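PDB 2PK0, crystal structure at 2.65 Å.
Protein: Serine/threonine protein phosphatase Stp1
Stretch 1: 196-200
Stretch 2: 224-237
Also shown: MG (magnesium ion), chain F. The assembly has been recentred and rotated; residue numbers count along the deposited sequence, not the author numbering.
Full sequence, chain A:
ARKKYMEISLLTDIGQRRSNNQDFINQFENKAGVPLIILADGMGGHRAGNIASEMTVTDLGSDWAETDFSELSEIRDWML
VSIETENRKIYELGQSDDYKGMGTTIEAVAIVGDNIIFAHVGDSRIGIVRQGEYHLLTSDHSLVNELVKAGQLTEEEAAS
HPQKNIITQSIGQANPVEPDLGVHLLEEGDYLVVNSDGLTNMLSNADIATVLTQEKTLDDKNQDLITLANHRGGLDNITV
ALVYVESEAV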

ATOM      1  N   SER A 196      -4.480  -2.322   1.264  1.00 27.63           N
ATOM      2  CA  SER A 196      -5.043  -2.449  -0.076  1.00 29.21           C
ATOM      3  C   SER A 196      -6.485  -2.038   0.073  1.00 31.38           C
ATOM      4  O   SER A 196      -6.959  -1.904   1.204  1.00 34.26           O
ATOM      5  CB  SER A 196      -4.960  -3.890  -0.571  1.00 27.28           C
ATOM      6  OG  SER A 196      -5.672  -4.756   0.293  1.00 27.41           O
ATOM      7  N   ASP A 197      -7.199  -1.870  -1.041  1.00 29.02           N
ATOM      8  CA  ASP A 197      -8.534  -1.285  -0.985  1.00 28.14           C
ATOM      9  C   ASP A 197      -9.552  -2.139  -0.231  1.00 29.12           C
ATOM     10  O   ASP A 197     -10.554  -1.621   0.245  1.00 33.39           O
ATOM     11  CB  ASP A 197      -9.058  -0.868  -2.374  1.00 29.75           C
ATOM     12  CG  ASP A 197      -9.021  -2.005  -3.411  1.00 30.52           C
ATOM     13  OD1 ASP A 197      -8.466  -3.083  -3.115  1.00 29.89           O
ATOM     14  OD2 ASP A 197      -9.537  -1.833  -4.543  1.00 30.64           O
ATOM     15  N   GLY A 198      -9.263  -3.426  -0.074  1.00 26.16           N
ATOM     16  CA  GLY A 198     -10.166  -4.342   0.594  1.00 27.97           C
ATOM     17  C   GLY A 198     -10.411  -4.030   2.059  1.00 30.07           C
ATOM     18  O   GLY A 198     -11.422  -4.442   2.619  1.00 32.48           O
ATOM     19  N   LEU A 199      -9.487  -3.313   2.689  1.00 29.38           N
ATOM     20  CA  LEU A 199      -9.714  -2.847   4.040  1.00 29.10           C
ATOM     21  C   LEU A 199     -10.645  -1.650   3.992  1.00 30.77           C
ATOM     22  O   LEU A 199     -11.750  -1.683   4.528  1.00 32.34           O
ATOM     23  CB  LEU A 199      -8.410  -2.470   4.745  1.00 25.94           C
ATOM     24  CG  LEU A 199      -8.645  -2.168   6.237  1.00 25.72           C
ATOM     25  CD1 LEU A 199      -8.944  -3.455   6.978  1.00 24.98           C
ATOM     26  CD2 LEU A 199      -7.457  -1.440   6.883  1.00 24.11           C
ATOM     27  N   THR A 200     -10.201  -0.606   3.306  1.00 30.94           N
ATOM     28  CA  THR A 200     -10.898   0.671   3.317  1.00 31.29           C
ATOM     29  C   THR A 200     -12.196   0.753   2.489  1.00 31.92           C
ATOM     30  O   THR A 200     -12.963   1.706   2.642  1.00 33.07           O
ATOM     31  CB  THR A 200      -9.944   1.780   2.905  1.00 30.52           C
ATOM     32  OG1 THR A 200      -9.119   1.291   1.845  1.00 28.05           O
ATOM     33  CG2 THR A 200      -9.049   2.173   4.096  1.00 29.97           C
TER
HETATM   34 MG    MG F 502      -8.141  -4.824  -4.168  1.00 28.75          MG
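Stretch 2 (224-237) DLITLANHRGGLDN

Stretch 2 meets this short segment with two separate pieces of backbone. Its first part belongs to a helix that is already under way at D224, and its last part is an extended pair, D236 and N237; between them the chain turns back, so that helix and extended pair both come to lie on the same few residues. The partners run in opposite order: G198 faces D236, while the next residue, L199, faces A229 and, further back, L225. The turn is a Schellman motif: G233 N bonds to N230 O at 2.9 Å and G234 N to A229 O at 3.0 Å. Both glycines fit their places, since a CB on G233 would be jammed against the preceding carbonyl oxygen and one on G234 would come within 2.7 Å of N230 OD1. No hydrogen bond joins the two stretches directly, and the 307 Å² they bury is held by a metal, close backbone packing and a small apolar patch.

Stretch 1 opens with S196, whose CB points toward stretch 2 and whose OG lies 3.5 Å from N237 O, a contact rather than a bond; that hydroxyl is satisfied elsewhere in the structure. Its carbonyl begins the weakly bonded turn that follows, with L199 N 3.3 Å from S196 O.

D197 supplies the polar link. Its CB points sideways, but with chi1 in the p well the carboxylate reaches the magnesium, with OD1 2.1 Å from MG. D236 answers from the other side of the contact, its OD2 also 2.1 Å from MG. The two carboxylate oxygens, D197 OD1 and D236 OD2, are therefore only 3.0 Å apart, a spacing that would be repulsive without the cation they share. Three waters and one atom from elsewhere in the structure complete six ligands. Water 1, which is not a ligand, adds a second bridge, donating to D236 OD2 at 2.6 Å and weakly to D197 OD2 at 3.2 Å. Within stretch 2, N237 N makes a weak bond to D236 OD1, 2.6 Å long.

At G198 the backbones come closest, its CA 5.0 Å from the CA of D236. The lack of a side chain is what permits this: an ideal CB would point toward stretch 2 and fall 2.0 Å from N237 O, a clash. Instead G198 CA approaches N237 O at 3.4 Å in a CA-H...O contact with an angle of 155° at the hydrogen. The residue also touches the helix, G198 O lying 4.1 Å from A229 CB.

L199 carries the apolar part. Its CB points sideways, yet the t, p rotamer brings CD1 to the helix, 4.0 Å from L225 CB and 4.3 Å from A229 CB. L225 and A229 are four residues apart, about one turn, so a single methyl packs against both. The same CD1 is 3.7 Å from L225 O. The CB of T200 points away, and the residue makes no contact with stretch 2.

The rule is economical: shared metal, glycine for closeness, leucine on one helical turn.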

ATOM      1  N   ASP A 224      -8.172  -8.236  14.011  1.00 33.20           N
ATOM      2  CA  ASP A 224      -9.476  -7.595  14.187  1.00 33.35           C
ATOM      3  C   ASP A 224      -9.896  -6.745  13.004  1.00 29.69           C
ATOM      4  O   ASP A 224     -11.074  -6.613  12.732  1.00 32.31           O
ATOM      5  CB  ASP A 224      -9.476  -6.701  15.428  1.00 36.09           C
ATOM      6  CG  ASP A 224      -9.549  -7.479  16.719  1.00 37.39           C
ATOM      7  OD1 ASP A 224      -9.720  -8.712  16.685  1.00 39.42           O
ATOM      8  OD2 ASP A 224      -9.447  -6.842  17.779  1.00 39.29           O
ATOM      9  N   LEU A 225      -8.927  -6.157  12.321  1.00 29.59           N
ATOM     10  CA  LEU A 225      -9.181  -5.351  11.135  1.00 27.77           C
ATOM     11  C   LEU A 225      -9.705  -6.198   9.978  1.00 30.83           C
ATOM     12  O   LEU A 225     -10.644  -5.788   9.293  1.00 29.30           O
ATOM     13  CB  LEU A 225      -7.916  -4.610  10.702  1.00 25.71           C
ATOM     14  CG  LEU A 225      -7.478  -3.362  11.473  1.00 24.85           C
ATOM     15  CD1 LEU A 225      -6.199  -2.792  10.866  1.00 25.74           C
ATOM     16  CD2 LEU A 225      -8.549  -2.306  11.447  1.00 23.34           C
ATOM     17  N   ILE A 226      -9.123  -7.380   9.766  1.00 31.16           N
ATOM     18  CA  ILE A 226      -9.557  -8.187   8.631  1.00 33.65           C
ATOM     19  C   ILE A 226     -10.851  -8.941   8.934  1.00 34.95           C
ATOM     20  O   ILE A 226     -11.665  -9.171   8.030  1.00 36.72           O
ATOM     21  CB  ILE A 226      -8.420  -9.090   8.009  1.00 35.17           C
ATOM     22  CG1 ILE A 226      -8.111 -10.297   8.880  1.00 37.73           C
ATOM     23  CG2 ILE A 226      -7.135  -8.281   7.747  1.00 30.49           C
ATOM     24  CD1 ILE A 226      -8.912 -11.521   8.560  1.00 43.00           C
ATOM     25  N   THR A 227     -11.033  -9.314  10.205  1.00 36.03           N
ATOM     26  CA  THR A 227     -12.261  -9.961  10.679  1.00 33.19           C
ATOM     27  C   THR A 227     -13.433  -9.027  10.447  1.00 32.84           C
ATOM     28  O   THR A 227     -14.426  -9.418   9.835  1.00 33.02           O
ATOM     29  CB  THR A 227     -12.167 -10.312  12.180  1.00 34.82           C
ATOM     30  OG1 THR A 227     -11.103 -11.247  12.382  1.00 37.10           O
ATOM     31  CG2 THR A 227     -13.469 -10.926  12.704  1.00 32.46           C
ATOM     32  N   LEU A 228     -13.283  -7.776  10.885  1.00 31.62           N
ATOM     33  CA  LEU A 228     -14.285  -6.739  10.631  1.00 32.79           C
ATOM     34  C   LEU A 228     -14.528  -6.476   9.143  1.00 32.42           C
ATOM     35  O   LEU A 228     -15.668  -6.310   8.729  1.00 33.12           O
ATOM     36  CB  LEU A 228     -13.909  -5.429  11.334  1.00 32.58           C
ATOM     37  CG  LEU A 228     -14.988  -4.346  11.295  1.00 32.88           C
ATOM     38  CD1 LEU A 228     -16.313  -4.879  11.841  1.00 30.80           C
ATOM     39  CD2 LEU A 228     -14.554  -3.090  12.031  1.00 33.18           C
ATOM     40  N   ALA A 229     -13.462  -6.470   8.346  1.00 30.92           N
ATOM     41  CA  ALA A 229     -13.603  -6.263   6.918  1.00 29.92           C
ATOM     42  C   ALA A 229     -14.366  -7.411   6.272  1.00 31.10           C
ATOM     43  O   ALA A 229     -15.142  -7.210   5.340  1.00 31.23           O
ATOM     44  CB  ALA A 229     -12.253  -6.061   6.275  1.00 28.19           C
ATOM     45  N   ASN A 230     -14.161  -8.613   6.795  1.00 32.92           N
ATOM     46  CA  ASN A 230     -14.922  -9.772   6.347  1.00 33.34           C
ATOM     47  C   ASN A 230     -16.390  -9.685   6.772  1.00 34.84           C
ATOM     48  O   ASN A 230     -17.279  -9.992   5.960  1.00 34.50           O
ATOM     49  CB  ASN A 230     -14.270 -11.072   6.842  1.00 31.67           C
ATOM     50  CG  ASN A 230     -13.042 -11.448   6.031  1.00 31.04           C
ATOM     51  OD1 ASN A 230     -13.029 -11.269   4.818  1.00 31.95           O
ATOM     52  ND2 ASN A 230     -12.009 -11.971   6.690  1.00 28.32           N
ATOM     53  N   HIS A 231     -16.635  -9.250   8.016  1.00 34.55           N
ATOM     54  CA  HIS A 231     -17.991  -9.098   8.530  1.00 37.25           C
ATOM     55  C   HIS A 231     -18.757  -8.076   7.727  1.00 38.27           C
ATOM     56  O   HIS A 231     -19.923  -8.269   7.450  1.00 43.66           O
ATOM     57  CB  HIS A 231     -18.017  -8.686  10.004  1.00 43.34           C
ATOM     58  CG  HIS A 231     -17.881  -9.834  10.960  1.00 46.80           C
ATOM     59  ND1 HIS A 231     -18.679 -10.957  10.897  1.00 49.55           N
ATOM     60  CD2 HIS A 231     -17.051 -10.024  12.013  1.00 47.77           C
ATOM     61  CE1 HIS A 231     -18.336 -11.797  11.858  1.00 49.15           C
ATOM     62  NE2 HIS A 231     -17.347 -11.256  12.548  1.00 49.77           N
ATOM     63  N   ARG A 232     -18.096  -7.002   7.323  1.00 38.59           N
ATOM     64  CA  ARG A 232     -18.712  -6.014   6.440  1.00 36.71           C
ATOM     65  C   ARG A 232     -18.942  -6.505   5.019  1.00 35.62           C
ATOM     66  O   ARG A 232     -19.639  -5.848   4.255  1.00 37.88           O
ATOM     67  CB  ARG A 232     -17.869  -4.745   6.380  1.00 38.27           C
ATOM     68  CG  ARG A 232     -17.724  -4.034   7.707  1.00 40.57           C
ATOM     69  CD  ARG A 232     -19.034  -3.504   8.234  1.00 43.38           C
ATOM     70  NE  ARG A 232     -18.838  -2.845   9.527  1.00 47.51           N
ATOM     71  CZ  ARG A 232     -18.467  -1.573   9.668  1.00 48.21           C
ATOM     72  NH1 ARG A 232     -18.314  -1.056  10.882  1.00 47.76           N
ATOM     73  NH2 ARG A 232     -18.250  -0.817   8.591  1.00 47.80           N
ATOM     74  N   GLY A 233     -18.357  -7.635   4.641  1.00 34.86           N
ATOM     75  CA  GLY A 233     -18.629  -8.196   3.314  1.00 35.30           C
ATOM     76  C   GLY A 233     -17.507  -9.021   2.724  1.00 37.32           C
ATOM     77  O   GLY A 233     -17.758 -10.048   2.058  1.00 38.03           O
ATOM     78  N   GLY A 234     -16.273  -8.572   2.968  1.00 35.36           N
ATOM     79  CA  GLY A 234     -15.074  -9.245   2.471  1.00 35.14           C
ATOM     80  C   GLY A 234     -14.982  -9.386   0.954  1.00 34.70           C
ATOM     81  O   GLY A 234     -14.400 -10.352   0.455  1.00 36.86           O
ATOM     82  N   LEU A 235     -15.532  -8.422   0.215  1.00 30.63           N
ATOM     83  CA  LEU A 235     -15.666  -8.547  -1.231  1.00 28.71           C
ATOM     84  C   LEU A 235     -14.370  -8.543  -2.014  1.00 29.36           C
ATOM     85  O   LEU A 235     -14.378  -8.775  -3.215  1.00 34.85           O
ATOM     86  CB  LEU A 235     -16.549  -7.443  -1.794  1.00 29.14           C
ATOM     87  CG  LEU A 235     -17.955  -7.284  -1.227  1.00 30.41           C
ATOM     88  CD1 LEU A 235     -18.679  -6.236  -2.006  1.00 29.20           C
ATOM     89  CD2 LEU A 235     -18.723  -8.574  -1.268  1.00 29.61           C
ATOM     90  N   ASP A 236     -13.256  -8.285  -1.355  1.00 29.94           N
ATOM     91  CA  ASP A 236     -11.985  -8.206  -2.043  1.00 30.31           C
ATOM     92  C   ASP A 236     -10.929  -8.706  -1.079  1.00 31.25           C
ATOM     93  O   ASP A 236     -11.209  -8.846   0.105  1.00 33.90           O
ATOM     94  CB  ASP A 236     -11.719  -6.759  -2.475  1.00 30.21           C
ATOM     95  CG  ASP A 236     -10.502  -6.613  -3.383  1.00 32.40           C
ATOM     96  OD1 ASP A 236      -9.873  -7.613  -3.790  1.00 34.31           O
ATOM     97  OD2 ASP A 236     -10.133  -5.464  -3.684  1.00 34.23           O
ATOM     98  N   ASN A 237      -9.740  -9.009  -1.600  1.00 32.15           N
ATOM     99  CA  ASN A 237      -8.588  -9.346  -0.782  1.00 31.66           C
ATOM    100  C   ASN A 237      -8.245  -8.191   0.141  1.00 30.65           C
ATOM    101  O   ASN A 237      -8.246  -7.044  -0.283  1.00 31.05           O
ATOM    102  CB  ASN A 237      -7.376  -9.663  -1.656  1.00 30.20           C
ATOM    103  CG  ASN A 237      -7.657 -10.718  -2.707  1.00 29.96           C
ATOM    104  OD1 ASN A 237      -7.157 -10.625  -3.832  1.00 29.86           O
ATOM    105  ND2 ASN A 237      -8.426 -11.740  -2.346  1.00 28.67           N
TER
HETATM  106  O   HOH W   1     -12.083  -3.805  -4.128  1.00 32.97           O
HETATM  107  O   HOH W   2      -8.847  -3.947  -6.009  1.00 23.76           O
HETATM  108  O   HOH W   3      -7.853  -6.462  -5.594  1.00 11.26           O
HETATM  109  O   HOH W   4      -6.985  -6.041  -2.807  1.00 29.17           O